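Local coordinates for putative type 11 methyltransferase (Sulfolobus solfataricus, PDB 3I9F), which probably transfers methyl groups from S-adenosylmethionine and binds zinc ions, at residues Y43-N48 with S66-I71; E97-L102 with F137-V142; V108-W113 with L155-K160. All coordinates share one frame; numbering follows the deposited sequence.

Interaction 1 (Y43-N48 with S66-I71); sequences YCIDIN and SDPKEI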
ATOM      1  N   TYR B  43      -4.875  -6.988   1.955  1.00 40.76           N
ATOM      2  CA  TYR B  43      -3.782  -6.314   2.628  1.00 40.48           C
ATOM      3  C   TYR B  43      -3.242  -7.229   3.719  1.00 41.13           C
ATOM      4  O   TYR B  43      -4.020  -7.800   4.492  1.00 42.16           O
ATOM      5  CB  TYR B  43      -4.273  -5.053   3.306  1.00 39.94           C
ATOM      6  CG  TYR B  43      -4.778  -3.949   2.429  1.00 38.94           C
ATOM      7  CD1 TYR B  43      -3.902  -3.070   1.830  1.00 38.13           C
ATOM      8  CD2 TYR B  43      -6.149  -3.735   2.248  1.00 38.24           C
ATOM      9  CE1 TYR B  43      -4.351  -2.027   1.039  1.00 36.84           C
ATOM     10  CE2 TYR B  43      -6.604  -2.681   1.484  1.00 37.09           C
ATOM     11  CZ  TYR B  43      -5.695  -1.827   0.879  1.00 36.57           C
ATOM     12  OH  TYR B  43      -6.118  -0.777   0.086  1.00 37.98           O
ATOM     13  N   CYS B  44      -1.927  -7.354   3.791  1.00 41.33           N
ATOM     14  CA  CYS B  44      -1.243  -8.000   4.894  1.00 42.49           C
ATOM     15  C   CYS B  44      -0.412  -6.991   5.676  1.00 41.28           C
ATOM     16  O   CYS B  44       0.513  -6.389   5.130  1.00 40.45           O
ATOM     17  CB  CYS B  44      -0.304  -9.048   4.354  1.00 42.92           C
ATOM     18  SG  CYS B  44      -1.181 -10.446   3.684  1.00 52.24           S
ATOM     19  N   ILE B  45      -0.735  -6.837   6.951  1.00 40.46           N
ATOM     20  CA  ILE B  45      -0.006  -5.950   7.853  1.00 40.12           C
ATOM     21  C   ILE B  45       0.844  -6.720   8.875  1.00 40.02           C
ATOM     22  O   ILE B  45       0.364  -7.603   9.567  1.00 39.35           O
ATOM     23  CB  ILE B  45      -0.970  -5.043   8.651  1.00 40.04           C
ATOM     24  CG1 ILE B  45      -1.973  -4.399   7.691  1.00 39.21           C
ATOM     25  CG2 ILE B  45      -0.168  -4.038   9.470  1.00 38.21           C
ATOM     26  CD1 ILE B  45      -2.717  -3.235   8.207  1.00 39.35           C
ATOM     27  N   ASP B  46       2.109  -6.378   8.969  1.00 40.36           N
ATOM     28  CA  ASP B  46       2.921  -6.874  10.056  1.00 41.24           C
ATOM     29  C   ASP B  46       4.125  -5.970  10.273  1.00 40.78           C
ATOM     30  O   ASP B  46       4.758  -5.493   9.336  1.00 39.77           O
ATOM     31  CB  ASP B  46       3.350  -8.347   9.840  1.00 41.77           C
ATOM     32  CG  ASP B  46       3.627  -9.098  11.177  1.00 45.55           C
ATOM     33  OD1 ASP B  46       3.049 -10.199  11.379  1.00 47.44           O
ATOM     34  OD2 ASP B  46       4.402  -8.579  12.047  1.00 49.95           O
ATOM     35  N   ILE B  47       4.397  -5.717  11.542  1.00 41.37           N
ATOM     36  CA  ILE B  47       5.579  -4.995  11.957  1.00 41.65           C
ATOM     37  C   ILE B  47       6.858  -5.762  11.585  1.00 42.42           C
ATOM     38  O   ILE B  47       7.857  -5.170  11.271  1.00 42.97           O
ATOM     39  CB  ILE B  47       5.547  -4.733  13.464  1.00 41.51           C
ATOM     40  CG1 ILE B  47       6.767  -3.895  13.865  1.00 43.11           C
ATOM     41  CG2 ILE B  47       5.515  -6.059  14.244  1.00 38.56           C
ATOM     42  CD1 ILE B  47       6.556  -3.073  15.088  1.00 46.01           C
ATOM     43  N   ASN B  48       6.805  -7.083  11.594  1.00 44.00           N
ATOM     44  CA  ASN B  48       7.958  -7.932  11.236  1.00 44.84           C
ATOM     45  C   ASN B  48       8.278  -7.863   9.743  1.00 45.26           C
ATOM     46  O   ASN B  48       7.566  -8.432   8.935  1.00 44.22           O
ATOM     47  CB  ASN B  48       7.692  -9.386  11.662  1.00 44.60           C
ATOM     48  CG  ASN B  48       8.833 -10.349  11.274  1.00 45.65           C
ATOM     49  OD1 ASN B  48       9.766  -9.985  10.542  1.00 48.67           O
ATOM     50  ND2 ASN B  48       8.772 -11.562  11.785  1.00 41.70           N
ATOM     51  N   SER B  66       3.618  -2.191   6.590  1.00 32.76           N
ATOM     52  CA  SER B  66       4.158  -2.205   7.959  1.00 33.30           C
ATOM     53  C   SER B  66       3.106  -1.772   8.966  1.00 33.83           C
ATOM     54  O   SER B  66       3.249  -2.017  10.135  1.00 34.49           O
ATOM     55  CB  SER B  66       5.374  -1.279   8.088  1.00 33.05           C
ATOM     56  OG  SER B  66       4.996   0.089   8.038  1.00 34.84           O
ATOM     57  N   ASP B  67       2.008  -1.202   8.485  1.00 34.14           N
ATOM     58  CA  ASP B  67       1.095  -0.471   9.300  1.00 35.20           C
ATOM     59  C   ASP B  67      -0.136  -0.104   8.422  1.00 34.63           C
ATOM     60  O   ASP B  67      -0.026  -0.009   7.216  1.00 34.51           O
ATOM     61  CB  ASP B  67       1.863   0.794   9.699  1.00 36.02           C
ATOM     62  CG  ASP B  67       1.053   1.733  10.485  1.00 39.51           C
ATOM     63  OD1 ASP B  67       0.976   1.540  11.726  1.00 47.77           O
ATOM     64  OD2 ASP B  67       0.471   2.639   9.874  1.00 45.56           O
ATOM     65  N   PRO B  68      -1.293   0.160   9.018  1.00 33.80           N
ATOM     66  CA  PRO B  68      -2.460   0.425   8.206  1.00 33.71           C
ATOM     67  C   PRO B  68      -2.652   1.869   7.713  1.00 33.78           C
ATOM     68  O   PRO B  68      -3.636   2.164   7.045  1.00 34.08           O
ATOM     69  CB  PRO B  68      -3.601   0.013   9.118  1.00 33.63           C
ATOM     70  CG  PRO B  68      -3.109   0.389  10.452  1.00 35.08           C
ATOM     71  CD  PRO B  68      -1.647  -0.016  10.420  1.00 34.14           C
ATOM     72  N   LYS B  69      -1.705   2.746   7.960  1.00 33.89           N
ATOM     73  CA  LYS B  69      -1.840   4.134   7.555  1.00 34.27           C
ATOM     74  C   LYS B  69      -2.324   4.348   6.089  1.00 34.60           C
ATOM     75  O   LYS B  69      -3.206   5.148   5.844  1.00 33.79           O
ATOM     76  CB  LYS B  69      -0.509   4.849   7.799  1.00 34.03           C
ATOM     77  CG  LYS B  69      -0.423   6.293   7.374  1.00 34.48           C
ATOM     78  CD  LYS B  69       1.056   6.759   7.541  1.00 38.26           C
ATOM     79  CE  LYS B  69       1.387   8.094   6.851  1.00 38.68           C
ATOM     80  NZ  LYS B  69       0.365   9.141   7.117  1.00 37.82           N
ATOM     81  N   GLU B  70      -1.739   3.658   5.121  1.00 35.12           N
ATOM     82  CA  GLU B  70      -2.010   3.994   3.710  1.00 35.32           C
ATOM     83  C   GLU B  70      -3.286   3.350   3.158  1.00 35.21           C
ATOM     84  O   GLU B  70      -3.653   3.583   2.018  1.00 36.34           O
ATOM     85  CB  GLU B  70      -0.809   3.656   2.854  1.00 34.99           C
ATOM     86  CG  GLU B  70       0.472   4.444   3.214  1.00 36.32           C
ATOM     87  CD  GLU B  70       0.358   5.988   3.041  1.00 36.94           C
ATOM     88  OE1 GLU B  70      -0.549   6.449   2.314  1.00 37.96           O
ATOM     89  OE2 GLU B  70       1.179   6.739   3.637  1.00 35.89           O
ATOM     90  N   ILE B  71      -3.957   2.552   3.989  1.00 34.69           N
ATOM     91  CA  ILE B  71      -5.227   1.985   3.653  1.00 33.60           C
ATOM     92  C   ILE B  71      -6.278   3.074   3.820  1.00 34.41           C
ATOM     93  O   ILE B  71      -6.342   3.731   4.871  1.00 34.28           O
ATOM     94  CB  ILE B  71      -5.633   0.821   4.544  1.00 33.13           C
ATOM     95  CG1 ILE B  71      -4.601  -0.315   4.507  1.00 31.56           C
ATOM     96  CG2 ILE B  71      -6.975   0.316   4.100  1.00 31.18           C
ATOM     97  CD1 ILE B  71      -4.941  -1.540   5.402  1.00 27.40           C
TER

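Interaction 2 (E97-L102 with F137-V142); sequences EVKRIL and FSNFVV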
ATOM      1  N   GLU B  97      -7.378   2.650  14.137  1.00 31.12           N
ATOM      2  CA  GLU B  97      -7.206   2.419  12.710  1.00 31.12           C
ATOM      3  C   GLU B  97      -8.214   1.427  12.154  1.00 30.71           C
ATOM      4  O   GLU B  97      -8.668   1.554  11.016  1.00 29.48           O
ATOM      5  CB  GLU B  97      -5.817   1.899  12.438  1.00 31.25           C
ATOM      6  CG  GLU B  97      -4.705   2.967  12.529  1.00 34.86           C
ATOM      7  CD  GLU B  97      -4.864   4.075  11.543  1.00 36.42           C
ATOM      8  OE1 GLU B  97      -4.397   3.926  10.408  1.00 39.34           O
ATOM      9  OE2 GLU B  97      -5.463   5.118  11.902  1.00 43.00           O
ATOM     10  N   VAL B  98      -8.511   0.406  12.942  1.00 30.88           N
ATOM     11  CA  VAL B  98      -9.579  -0.505  12.638  1.00 31.23           C
ATOM     12  C   VAL B  98     -10.863   0.316  12.412  1.00 32.19           C
ATOM     13  O   VAL B  98     -11.523   0.151  11.411  1.00 32.42           O
ATOM     14  CB  VAL B  98      -9.810  -1.542  13.789  1.00 31.40           C
ATOM     15  CG1 VAL B  98     -11.246  -2.063  13.727  1.00 30.27           C
ATOM     16  CG2 VAL B  98      -8.745  -2.697  13.744  1.00 30.01           C
ATOM     17  N   LYS B  99     -11.183   1.244  13.303  1.00 32.48           N
ATOM     18  CA  LYS B  99     -12.408   2.001  13.127  1.00 33.19           C
ATOM     19  C   LYS B  99     -12.370   2.891  11.930  1.00 33.73           C
ATOM     20  O   LYS B  99     -13.408   3.133  11.331  1.00 35.17           O
ATOM     21  CB  LYS B  99     -12.792   2.797  14.374  1.00 33.19           C
ATOM     22  CG  LYS B  99     -13.177   1.891  15.510  1.00 35.56           C
ATOM     23  CD  LYS B  99     -13.670   2.619  16.755  1.00 40.08           C
ATOM     24  CE  LYS B  99     -12.691   3.619  17.350  1.00 45.40           C
ATOM     25  NZ  LYS B  99     -12.932   3.919  18.825  1.00 48.65           N
ATOM     26  N   ARG B 100     -11.203   3.402  11.551  1.00 33.99           N
ATOM     27  CA  ARG B 100     -11.151   4.359  10.442  1.00 33.25           C
ATOM     28  C   ARG B 100     -11.276   3.639   9.090  1.00 33.82           C
ATOM     29  O   ARG B 100     -11.942   4.163   8.199  1.00 34.33           O
ATOM     30  CB  ARG B 100      -9.894   5.216  10.520  1.00 32.74           C
ATOM     31  CG  ARG B 100      -9.460   5.962   9.274  1.00 31.83           C
ATOM     32  CD  ARG B 100      -8.008   6.574   9.395  1.00 31.44           C
ATOM     33  NE  ARG B 100      -6.931   5.608   9.171  1.00 27.84           N
ATOM     34  CZ  ARG B 100      -6.632   5.050   8.000  1.00 29.58           C
ATOM     35  NH1 ARG B 100      -7.303   5.362   6.903  1.00 31.46           N
ATOM     36  NH2 ARG B 100      -5.630   4.177   7.898  1.00 28.17           N
ATOM     37  N   ILE B 101     -10.663   2.463   8.946  1.00 33.37           N
ATOM     38  CA  ILE B 101     -10.587   1.818   7.651  1.00 33.42           C
ATOM     39  C   ILE B 101     -11.798   0.956   7.389  1.00 34.07           C
ATOM     40  O   ILE B 101     -12.171   0.790   6.269  1.00 33.96           O
ATOM     41  CB  ILE B 101      -9.289   0.989   7.431  1.00 33.38           C
ATOM     42  CG1 ILE B 101      -9.167  -0.149   8.437  1.00 33.87           C
ATOM     43  CG2 ILE B 101      -8.052   1.887   7.474  1.00 32.37           C
ATOM     44  CD1 ILE B 101      -7.964  -1.082   8.190  1.00 33.41           C
ATOM     45  N   LEU B 102     -12.421   0.410   8.424  1.00 35.19           N
ATOM     46  CA  LEU B 102     -13.589  -0.464   8.258  1.00 35.99           C
ATOM     47  C   LEU B 102     -14.844   0.314   7.762  1.00 37.24           C
ATOM     48  O   LEU B 102     -15.088   1.452   8.176  1.00 35.96           O
ATOM     49  CB  LEU B 102     -13.906  -1.157   9.585  1.00 35.42           C
ATOM     50  CG  LEU B 102     -14.821  -2.376   9.542  1.00 34.47           C
ATOM     51  CD1 LEU B 102     -14.149  -3.576   8.841  1.00 29.79           C
ATOM     52  CD2 LEU B 102     -15.291  -2.728  10.955  1.00 29.71           C
ATOM     53  N   PHE B 137     -12.330  -3.797  21.801  1.00 38.42           N
ATOM     54  CA  PHE B 137     -13.233  -3.618  20.704  1.00 39.33           C
ATOM     55  C   PHE B 137     -14.577  -3.209  21.263  1.00 41.37           C
ATOM     56  O   PHE B 137     -15.588  -3.813  20.946  1.00 41.66           O
ATOM     57  CB  PHE B 137     -13.324  -4.911  19.917  1.00 38.89           C
ATOM     58  CG  PHE B 137     -12.081  -5.227  19.124  1.00 37.70           C
ATOM     59  CD1 PHE B 137     -11.991  -4.873  17.794  1.00 37.76           C
ATOM     60  CD2 PHE B 137     -11.002  -5.872  19.708  1.00 36.17           C
ATOM     61  CE1 PHE B 137     -10.865  -5.148  17.066  1.00 36.53           C
ATOM     62  CE2 PHE B 137      -9.892  -6.158  18.993  1.00 33.73           C
ATOM     63  CZ  PHE B 137      -9.813  -5.794  17.667  1.00 36.73           C
ATOM     64  N   SER B 138     -14.577  -2.143  22.064  1.00 43.66           N
ATOM     65  CA  SER B 138     -15.750  -1.710  22.836  1.00 45.33           C
ATOM     66  C   SER B 138     -16.844  -0.960  22.058  1.00 46.01           C
ATOM     67  O   SER B 138     -17.908  -0.700  22.632  1.00 46.40           O
ATOM     68  CB  SER B 138     -15.276  -0.784  23.942  1.00 46.06           C
ATOM     69  OG  SER B 138     -14.633   0.338  23.332  1.00 47.73           O
ATOM     70  N   ASN B 139     -16.574  -0.584  20.804  1.00 46.37           N
ATOM     71  CA  ASN B 139     -17.596  -0.028  19.910  1.00 47.58           C
ATOM     72  C   ASN B 139     -18.148  -1.123  18.989  1.00 47.41           C
ATOM     73  O   ASN B 139     -18.629  -0.844  17.878  1.00 46.87           O
ATOM     74  CB  ASN B 139     -17.016   1.097  19.048  1.00 48.03           C
ATOM     75  CG  ASN B 139     -16.275   2.147  19.868  1.00 51.58           C
ATOM     76  OD1 ASN B 139     -15.008   2.186  19.899  1.00 57.68           O
ATOM     77  ND2 ASN B 139     -17.038   2.990  20.562  1.00 52.01           N
ATOM     78  N   PHE B 140     -18.028  -2.377  19.430  1.00 47.04           N
ATOM     79  CA  PHE B 140     -18.417  -3.514  18.605  1.00 46.59           C
ATOM     80  C   PHE B 140     -19.173  -4.501  19.439  1.00 46.44           C
ATOM     81  O   PHE B 140     -19.006  -4.562  20.647  1.00 46.26           O
ATOM     82  CB  PHE B 140     -17.190  -4.212  18.015  1.00 46.61           C
ATOM     83  CG  PHE B 140     -16.377  -3.344  17.101  1.00 45.71           C
ATOM     84  CD1 PHE B 140     -16.490  -3.464  15.742  1.00 43.86           C
ATOM     85  CD2 PHE B 140     -15.483  -2.415  17.619  1.00 44.10           C
ATOM     86  CE1 PHE B 140     -15.752  -2.646  14.919  1.00 43.92           C
ATOM     87  CE2 PHE B 140     -14.762  -1.598  16.804  1.00 42.13           C
ATOM     88  CZ  PHE B 140     -14.887  -1.710  15.463  1.00 43.50           C
ATOM     89  N   VAL B 141     -19.983  -5.302  18.779  1.00 47.10           N
ATOM     90  CA  VAL B 141     -20.686  -6.402  19.452  1.00 47.95           C
ATOM     91  C   VAL B 141     -20.406  -7.692  18.728  1.00 47.60           C
ATOM     92  O   VAL B 141     -20.177  -7.690  17.530  1.00 46.79           O
ATOM     93  CB  VAL B 141     -22.266  -6.158  19.599  1.00 48.36           C
ATOM     94  CG1 VAL B 141     -22.551  -5.427  20.929  1.00 48.53           C
ATOM     95  CG2 VAL B 141     -22.844  -5.368  18.433  1.00 47.66           C
ATOM     96  N   VAL B 142     -20.419  -8.788  19.473  1.00 48.24           N
ATOM     97  CA  VAL B 142     -20.325 -10.107  18.867  1.00 48.93           C
ATOM     98  C   VAL B 142     -21.600 -10.430  18.121  1.00 50.41           C
ATOM     99  O   VAL B 142     -22.690 -10.314  18.674  1.00 49.84           O
ATOM    100  CB  VAL B 142     -20.125 -11.232  19.884  1.00 48.81           C
ATOM    101  CG1 VAL B 142     -19.973 -12.576  19.126  1.00 47.89           C
ATOM    102  CG2 VAL B 142     -18.906 -10.956  20.760  1.00 47.46           C
TER

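Interaction 3 (V108-W113 with L155-K160); sequences VIIIDW and LVLKRK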
ATOM      1  N   VAL B 108     -15.184  -7.499  11.911  1.00 38.26           N
ATOM      2  CA  VAL B 108     -13.894  -7.899  12.440  1.00 36.55           C
ATOM      3  C   VAL B 108     -13.944  -9.364  12.856  1.00 36.28           C
ATOM      4  O   VAL B 108     -14.841  -9.768  13.565  1.00 34.67           O
ATOM      5  CB  VAL B 108     -13.510  -7.023  13.650  1.00 36.79           C
ATOM      6  CG1 VAL B 108     -12.201  -7.551  14.325  1.00 34.10           C
ATOM      7  CG2 VAL B 108     -13.388  -5.537  13.209  1.00 34.33           C
ATOM      8  N   ILE B 109     -12.979 -10.150  12.409  1.00 36.50           N
ATOM      9  CA  ILE B 109     -12.885 -11.545  12.796  1.00 37.55           C
ATOM     10  C   ILE B 109     -11.728 -11.734  13.755  1.00 38.14           C
ATOM     11  O   ILE B 109     -10.602 -11.495  13.377  1.00 39.13           O
ATOM     12  CB  ILE B 109     -12.624 -12.476  11.589  1.00 37.53           C
ATOM     13  CG1 ILE B 109     -13.656 -12.235  10.475  1.00 39.22           C
ATOM     14  CG2 ILE B 109     -12.690 -13.905  12.030  1.00 36.98           C
ATOM     15  CD1 ILE B 109     -13.129 -12.481   9.056  1.00 39.14           C
ATOM     16  N   ILE B 110     -12.011 -12.187  14.981  1.00 38.48           N
ATOM     17  CA  ILE B 110     -10.986 -12.566  15.943  1.00 38.05           C
ATOM     18  C   ILE B 110     -10.853 -14.072  16.056  1.00 38.49           C
ATOM     19  O   ILE B 110     -11.829 -14.761  16.303  1.00 38.67           O
ATOM     20  CB  ILE B 110     -11.316 -12.059  17.382  1.00 38.26           C
ATOM     21  CG1 ILE B 110     -11.542 -10.537  17.410  1.00 37.58           C
ATOM     22  CG2 ILE B 110     -10.228 -12.486  18.387  1.00 35.32           C
ATOM     23  CD1 ILE B 110     -10.597  -9.746  16.582  1.00 36.91           C
ATOM     24  N   ILE B 111      -9.635 -14.571  15.876  1.00 38.86           N
ATOM     25  CA  ILE B 111      -9.250 -15.901  16.309  1.00 39.05           C
ATOM     26  C   ILE B 111      -8.094 -15.756  17.278  1.00 39.59           C
ATOM     27  O   ILE B 111      -7.149 -15.034  17.005  1.00 41.33           O
ATOM     28  CB  ILE B 111      -8.809 -16.775  15.133  1.00 39.46           C
ATOM     29  CG1 ILE B 111      -9.981 -16.929  14.140  1.00 40.73           C
ATOM     30  CG2 ILE B 111      -8.370 -18.140  15.624  1.00 36.94           C
ATOM     31  CD1 ILE B 111      -9.567 -17.472  12.770  1.00 41.70           C
ATOM     32  N   ASP B 112      -8.180 -16.411  18.428  1.00 39.57           N
ATOM     33  CA  ASP B 112      -7.100 -16.426  19.378  1.00 39.40           C
ATOM     34  C   ASP B 112      -7.239 -17.626  20.276  1.00 39.25           C
ATOM     35  O   ASP B 112      -8.302 -18.252  20.329  1.00 39.01           O
ATOM     36  CB  ASP B 112      -7.087 -15.151  20.244  1.00 39.40           C
ATOM     37  CG  ASP B 112      -5.666 -14.717  20.642  1.00 40.00           C
ATOM     38  OD1 ASP B 112      -4.711 -15.501  20.415  1.00 41.36           O
ATOM     39  OD2 ASP B 112      -5.486 -13.577  21.155  1.00 40.32           O
ATOM     40  N   TRP B 113      -6.152 -17.893  20.999  1.00 39.06           N
ATOM     41  CA  TRP B 113      -6.014 -18.987  21.926  1.00 39.67           C
ATOM     42  C   TRP B 113      -6.887 -18.855  23.155  1.00 40.94           C
ATOM     43  O   TRP B 113      -7.059 -17.769  23.650  1.00 41.74           O
ATOM     44  CB  TRP B 113      -4.572 -19.061  22.375  1.00 39.23           C
ATOM     45  CG  TRP B 113      -3.621 -19.479  21.311  1.00 39.45           C
ATOM     46  CD1 TRP B 113      -2.952 -18.669  20.454  1.00 39.44           C
ATOM     47  CD2 TRP B 113      -3.233 -20.816  20.983  1.00 38.14           C
ATOM     48  NE1 TRP B 113      -2.150 -19.414  19.617  1.00 39.63           N
ATOM     49  CE2 TRP B 113      -2.305 -20.735  19.914  1.00 39.30           C
ATOM     50  CE3 TRP B 113      -3.545 -22.065  21.508  1.00 38.26           C
ATOM     51  CZ2 TRP B 113      -1.683 -21.860  19.365  1.00 38.67           C
ATOM     52  CZ3 TRP B 113      -2.937 -23.202  20.949  1.00 37.91           C
ATOM     53  CH2 TRP B 113      -2.027 -23.088  19.889  1.00 39.56           C
ATOM     54  N   LEU B 155     -14.453 -15.084  17.040  1.00 39.28           N
ATOM     55  CA  LEU B 155     -15.583 -14.158  17.064  1.00 39.05           C
ATOM     56  C   LEU B 155     -15.723 -13.458  15.712  1.00 39.57           C
ATOM     57  O   LEU B 155     -14.738 -13.288  14.968  1.00 40.26           O
ATOM     58  CB  LEU B 155     -15.404 -13.110  18.145  1.00 38.66           C
ATOM     59  CG  LEU B 155     -14.968 -13.552  19.547  1.00 38.71           C
ATOM     60  CD1 LEU B 155     -14.435 -12.322  20.286  1.00 35.25           C
ATOM     61  CD2 LEU B 155     -16.118 -14.238  20.345  1.00 37.91           C
ATOM     62  N   VAL B 156     -16.959 -13.109  15.377  1.00 39.40           N
ATOM     63  CA  VAL B 156     -17.224 -12.230  14.286  1.00 39.39           C
ATOM     64  C   VAL B 156     -17.898 -11.080  14.968  1.00 40.21           C
ATOM     65  O   VAL B 156     -18.784 -11.286  15.779  1.00 41.68           O
ATOM     66  CB  VAL B 156     -18.142 -12.856  13.235  1.00 39.90           C
ATOM     67  CG1 VAL B 156     -18.416 -11.839  12.058  1.00 37.65           C
ATOM     68  CG2 VAL B 156     -17.557 -14.205  12.735  1.00 38.78           C
ATOM     69  N   LEU B 157     -17.464  -9.873  14.651  1.00 40.26           N
ATOM     70  CA  LEU B 157     -17.823  -8.695  15.370  1.00 40.38           C
ATOM     71  C   LEU B 157     -18.359  -7.685  14.365  1.00 41.22           C
ATOM     72  O   LEU B 157     -17.818  -7.591  13.286  1.00 40.53           O
ATOM     73  CB  LEU B 157     -16.559  -8.120  15.987  1.00 40.30           C
ATOM     74  CG  LEU B 157     -16.156  -8.318  17.423  1.00 40.54           C
ATOM     75  CD1 LEU B 157     -16.216  -9.752  17.792  1.00 41.31           C
ATOM     76  CD2 LEU B 157     -14.759  -7.755  17.622  1.00 39.61           C
ATOM     77  N   LYS B 158     -19.388  -6.925  14.735  1.00 42.82           N
ATOM     78  CA  LYS B 158     -19.895  -5.823  13.933  1.00 44.66           C
ATOM     79  C   LYS B 158     -19.934  -4.585  14.781  1.00 45.23           C
ATOM     80  O   LYS B 158     -19.943  -4.669  15.975  1.00 43.45           O
ATOM     81  CB  LYS B 158     -21.327  -6.112  13.461  1.00 46.08           C
ATOM     82  CG  LYS B 158     -22.352  -6.294  14.630  1.00 48.63           C
ATOM     83  CD  LYS B 158     -23.738  -6.734  14.176  1.00 52.83           C
ATOM     84  CE  LYS B 158     -24.784  -5.633  14.291  1.00 56.82           C
ATOM     85  NZ  LYS B 158     -26.154  -6.207  14.403  1.00 58.12           N
ATOM     86  N   ARG B 159     -20.019  -3.433  14.145  1.00 47.64           N
ATOM     87  CA  ARG B 159     -20.084  -2.183  14.878  1.00 50.18           C
ATOM     88  C   ARG B 159     -21.350  -2.038  15.702  1.00 52.46           C
ATOM     89  O   ARG B 159     -22.424  -2.357  15.217  1.00 53.13           O
ATOM     90  CB  ARG B 159     -20.065  -1.019  13.905  1.00 50.33           C
ATOM     91  CG  ARG B 159     -18.762  -0.810  13.167  1.00 50.48           C
ATOM     92  CD  ARG B 159     -18.920   0.421  12.332  1.00 49.12           C
ATOM     93  NE  ARG B 159     -17.789   0.754  11.465  1.00 49.17           N
ATOM     94  CZ  ARG B 159     -16.721   1.478  11.823  1.00 44.03           C
ATOM     95  NH1 ARG B 159     -16.560   1.881  13.059  1.00 41.69           N
ATOM     96  NH2 ARG B 159     -15.791   1.781  10.920  1.00 43.40           N
ATOM     97  N   LYS B 160     -21.248  -1.526  16.924  1.00 54.93           N
ATOM     98  CA  LYS B 160     -22.459  -1.119  17.656  1.00 57.03           C
ATOM     99  C   LYS B 160     -23.283  -0.120  16.834  1.00 59.57           C
ATOM    100  O   LYS B 160     -22.713   0.810  16.264  1.00 61.45           O
ATOM    101  CB  LYS B 160     -22.109  -0.472  18.999  1.00 56.62           C
ATOM    102  CG  LYS B 160     -21.886  -1.455  20.123  1.00 56.25           C
ATOM    103  CD  LYS B 160     -21.733  -0.766  21.470  1.00 56.55           C
ATOM    104  CE  LYS B 160     -21.124  -1.710  22.523  1.00 56.92           C
ATOM    105  NZ  LYS B 160     -20.358  -0.963  23.580  1.00 57.84           N
TER

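Interaction 1 (Y43-N48 with S66-I71)
Apolar packing carries most of this contact, in which the end of strand 39-45 lies against the loop that follows strand 63-65. I71 reaches tip to tip toward Y43 and makes a CH-pi contact, its CG1 sitting 3.9 Å from the centroid of the Y43 ring and only 12° off the ring normal. The branches of I71 are spread along the same face: CD1 meets the root of the ring, 3.8 Å from Y43 CG, whereas CG2 lies nearer the hydroxyl end, 4.0 Å from Y43 CE2.

I45, two residues on and on the same side of the strand, divides its contacts between its two branches. The extended one brings I45 CD1 across P68 at about a right angle, 3.5 Å from P68 CB, and also 4.0 Å from I71 CD1. The other branch points to the backbone, with I45 CG2 3.7 Å from D67 N.

No hydrogen bond crosses between the segments; the polar groups bond within each segment or to partners outside both. D46 OD2 accepts from N48 N at 2.9 Å (168°), and D67 OD2 accepts from K69 N over 2.9 Å, so both carboxylates form Asx turns. D46 OD1 receives the backbone NH of G27, N48 caps helix 49-58, and S66 OG bonds to E70 of the second subunit.

The chemistry thus divides the work: hydrocarbon joins the two segments, while carboxylates shape the turns and D46 ties the strand end to the loop after strand 19-24, a region that borders the cofactor pocket in class I methyltransferases.

Interaction 2 (E97-L102 with F137-V142)
F140, K99 and N139 have the most surface buried where the C-terminal end of helix 91-101 packs beside the turn leading into strand 140-146. F140 supplies the apolar half. Its CG is anti to the carbonyl carbon (chi1 -62°), which directs the far end of the ring at the helix. There the ring meets three side chains from the end of the helix and just beyond it: L102 CD2 lies in the ring plane at the edge, tip to tip, 4.0 Å from F140 CE1; K99 CG lies at the edge too, 4.0 Å from F140 CZ; and V98 CG1 approaches the same CZ obliquely, also at 4.0 Å. Over one face of the ring, offset toward its rim, sits CD1 of F137 from the same turn.

K99 serves both halves of the contact. Beyond its CG at the ring edge, a bend at chi3 (-58°) brings its end to N139, which it crosses at about a right angle. K99 NZ donates to N139 OD1 over 2.9 Å, meeting the amide oxygen from above the carbonyl plane, 41° out of it.

R159 of strand 152-159 touches F140 and hydrogen-bonds through NH2 to the carbonyls of K99 and L102. Helix 91-101 covers one face of the Rossmann-like sheet, V98 and L102 lying on strands 76-82 and 106-113, and the contact joins it to the start of edge strand 140-146. The contact therefore combines a buried aromatic edge with one lysine-amide bond at its partly exposed margin, consistent with the amine keeping some access to solvent.

Interaction 3 (V108-W113 with L155-K160)
Strands 106-113 and 152-159 run antiparallel, their segment axes 4.7 Å apart at closest approach and 151° between directions, with V108 facing L157 and I110 facing L155 as hydrogen-bonded pairs and I109 facing V156 as the non-hydrogen-bonded pair between them. Each hydrogen-bonded pair is closed by two bonds. The shortest is L155 N to I110 O, 2.7 Å and fairly straight at 160°; V108 N to L157 O, 3.0 Å, falls on a lone pair in the carbonyl plane. I110 N reaches L155 O from above that carbonyl's plane.

V108, I110, L155 and L157 project from one face. V108 and L157 cross obliquely, V108 CB 4.0 Å from L157 CB, and L157 CD2 lies 4.3 Å from I110 CG1. On the other face I109 turns its CG2 branch toward the L155 carbonyl oxygen, at 3.6 Å.

Strand 76-82 pairs with the far edge of strand 106-113, and strand 140-146 flanks strand 152-159 on its other side as an outermost strand. The strand order, 3-2-1-4-5-7-6, is that of class I methyltransferases. Helix 10-14 covers I109 and V156, while V98 of helix 91-101 and L102 just after it pack on V108 across the opposite face.

In the fold
All three contacts reach one mixed sheet but sample different parts of it. Interaction 3 is the most buried and relies on regular strand pairing, the backbone supplying its polar bonds. Interaction 2, about 9 Å away between centres, joins a helix to the same region through side chains alone; K160 NZ bonds to S138 O, and strands 140-146 and 152-159 are sheet neighbours. Interaction 1 lies toward the other edge, is only partly buried, and is the one the second subunit reaches. Its chemistry is apolar and CH-pi packing, with no hydrogen bond between its segments. It meets interaction 2 where R100 NH1 probably donates to I71 O, so helix 91-101 bridges the two.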